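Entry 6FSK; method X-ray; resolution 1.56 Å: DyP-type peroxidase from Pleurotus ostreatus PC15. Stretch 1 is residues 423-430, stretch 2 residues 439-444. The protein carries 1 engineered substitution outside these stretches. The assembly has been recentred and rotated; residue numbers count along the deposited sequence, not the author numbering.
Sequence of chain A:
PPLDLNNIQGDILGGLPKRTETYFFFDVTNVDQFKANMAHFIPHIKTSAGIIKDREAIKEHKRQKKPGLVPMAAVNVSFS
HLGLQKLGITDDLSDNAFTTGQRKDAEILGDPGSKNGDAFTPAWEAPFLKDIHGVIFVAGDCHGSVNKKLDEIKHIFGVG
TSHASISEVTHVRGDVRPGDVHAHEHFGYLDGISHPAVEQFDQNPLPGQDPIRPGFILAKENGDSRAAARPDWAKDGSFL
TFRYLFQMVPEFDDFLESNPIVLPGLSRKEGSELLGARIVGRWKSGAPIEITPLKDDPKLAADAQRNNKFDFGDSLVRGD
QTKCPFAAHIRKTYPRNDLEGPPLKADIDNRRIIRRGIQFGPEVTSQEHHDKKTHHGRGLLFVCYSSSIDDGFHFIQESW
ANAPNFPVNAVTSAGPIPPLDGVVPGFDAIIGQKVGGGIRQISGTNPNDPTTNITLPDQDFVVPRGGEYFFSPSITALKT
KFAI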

# COMPACT_ATOMS: atom_id res chain seq x y z
N VAL A 423 24.64 15.14 -6.07
CA VAL A 423 24.05 13.89 -5.51
C VAL A 423 22.71 13.63 -6.23
O VAL A 423 21.80 14.51 -6.28
N VAL A 424 22.58 12.42 -6.76
CA VAL A 424 21.46 11.95 -7.53
C VAL A 424 21.03 10.62 -6.85
O VAL A 424 21.63 9.59 -7.08
N PRO A 425 20.02 10.70 -5.94
CA PRO A 425 19.69 9.50 -5.19
C PRO A 425 19.37 8.29 -6.05
O PRO A 425 19.72 7.18 -5.70
N GLY A 426 18.70 8.52 -7.16
CA GLY A 426 18.19 7.47 -8.00
C GLY A 426 16.82 6.98 -7.62
O GLY A 426 16.06 7.67 -6.91
N PHE A 427 16.45 5.90 -8.24
CA PHE A 427 15.14 5.31 -8.07
C PHE A 427 15.00 4.55 -6.75
O PHE A 427 15.94 3.92 -6.25
N ASP A 428 13.76 4.53 -6.25
CA ASP A 428 13.36 3.55 -5.27
C ASP A 428 13.51 2.19 -5.97
O ASP A 428 12.94 1.99 -7.07
N ALA A 429 14.36 1.31 -5.45
CA ALA A 429 14.66 0.07 -6.17
C ALA A 429 13.64 -0.99 -5.93
O ALA A 429 13.67 -2.05 -6.56
N ILE A 430 12.70 -0.75 -5.07
CA ILE A 430 11.61 -1.71 -4.87
C ILE A 430 10.45 -1.40 -5.82
O ILE A 430 9.99 -2.23 -6.56
N ILE A 439 16.70 2.58 -18.26
CA ILE A 439 17.70 2.20 -17.29
C ILE A 439 17.38 2.92 -15.97
O ILE A 439 17.21 4.16 -16.00
N ARG A 440 17.24 2.16 -14.87
CA ARG A 440 17.20 2.73 -13.51
C ARG A 440 18.47 2.47 -12.71
O ARG A 440 19.13 1.41 -12.88
N GLN A 441 18.87 3.41 -11.90
CA GLN A 441 20.08 3.34 -11.05
C GLN A 441 19.67 3.80 -9.65
O GLN A 441 18.66 4.53 -9.46
N ILE A 442 20.48 3.35 -8.68
CA ILE A 442 20.39 3.72 -7.31
C ILE A 442 21.75 4.05 -6.77
O ILE A 442 22.68 3.26 -6.96
N SER A 443 21.93 5.23 -6.16
CA SER A 443 23.23 5.62 -5.59
C SER A 443 23.18 5.53 -4.09
O SER A 443 22.11 5.36 -3.49
N GLY A 444 24.32 5.71 -3.45
CA GLY A 444 24.39 5.83 -2.03
C GLY A 444 24.35 4.52 -1.26
O GLY A 444 24.39 4.53 -0.03

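The shortest polar contact joins a side chain to the backbone: Ser-443 points toward the first stretch and, in the p rotamer, its OG donates a hydrogen bond to Val-424 O at 2.7 Å. A small hydroxyl suits this buried site, reaching a carbonyl so near the chain. The backbone adds two more, from Ser-443 N to Pro-425 O (3.0 Å) and from Phe-427 N to Gln-441 O (2.9 Å), which bracket a single bridge between Gly-426 and Ile-442. Here glycine is needed: an ideal CB would lie 2.3 Å from Gln-441 O and also jam against the preceding carbonyl.

Arg-440 also points toward the first stretch. Water 1 links it to Ala-429, donating to Ala-429 O at 2.7 Å and accepting from Arg-440 NH2 at 3.0 Å. The arginine's aliphatic part works too: with chi1 m and chi2 t, its CG sits 3.6 Å from the centroid of the Phe-427 ring, almost on the ring normal, a CH-pi contact. Phe-427, chi1 m, thus offers a broad flat face to a methylene.

Farther along, Ile-442, extended as t,t, brings CD1 within 4.2 Å of Ala-429 CB, an apolar contact with a compact methyl. Pro-425 and Asp-428 point away; Asp-428 OD1 instead accepts from Ile-430 N at 2.8 Å.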

# COMPACT_ATOMS: atom_id res chain seq x y z
CB VAL A 423 23.78 14.04 -4.00
CG1 VAL A 423 23.04 12.82 -3.47
CG2 VAL A 423 25.05 14.26 -3.26
CB VAL A 424 21.78 11.71 -9.05
CG1 VAL A 424 20.49 11.28 -9.75
CG2 VAL A 424 22.32 13.01 -9.67
CB PRO A 425 18.44 9.92 -4.41
CG PRO A 425 18.80 11.38 -4.07
CD PRO A 425 19.29 11.87 -5.41
CB PHE A 427 14.79 4.32 -9.25
CG PHE A 427 14.50 5.04 -10.53
CD1 PHE A 427 15.53 5.54 -11.28
CD2 PHE A 427 13.23 5.27 -10.94
CE1 PHE A 427 15.29 6.24 -12.47
CE2 PHE A 427 12.97 5.97 -12.12
CZ PHE A 427 14.02 6.45 -12.87
CB ASP A 428 11.91 3.81 -4.92
CG ASP A 428 11.34 2.83 -3.96
OD1 ASP A 428 11.52 1.58 -4.11
OD2 ASP A 428 10.61 3.29 -3.00
CB ALA A 429 16.05 -0.42 -5.78
CB ILE A 430 11.14 -1.74 -3.39
CG1 ILE A 430 12.29 -2.04 -2.48
CG2 ILE A 430 9.98 -2.70 -3.21
CD1 ILE A 430 12.91 -3.40 -2.62
CB ILE A 439 19.08 2.81 -17.74
CG1 ILE A 439 19.54 2.15 -19.04
CG2 ILE A 439 20.13 2.58 -16.66
CD1 ILE A 439 19.55 0.62 -18.91
CB ARG A 440 16.02 2.12 -12.77
CG ARG A 440 14.68 2.50 -13.30
CD ARG A 440 13.46 1.88 -12.59
NE ARG A 440 13.63 0.45 -12.65
CZ ARG A 440 13.71 -0.34 -11.60
NH1 ARG A 440 13.34 0.05 -10.39
NH2 ARG A 440 14.10 -1.60 -11.80
CB GLN A 441 21.11 4.38 -11.58
CG GLN A 441 21.76 3.78 -12.79
CD GLN A 441 22.73 4.55 -13.69
OE1 GLN A 441 23.47 5.49 -13.34
NE2 GLN A 441 22.80 4.03 -14.87
CB ILE A 442 19.58 2.75 -6.43
CG1 ILE A 442 19.48 3.32 -5.02
CG2 ILE A 442 20.18 1.35 -6.44
CD1 ILE A 442 18.47 2.60 -4.14
CB SER A 443 23.56 7.06 -6.03
OG SER A 443 22.82 8.00 -5.31
O HOH W 1 13.36 -2.67 -9.13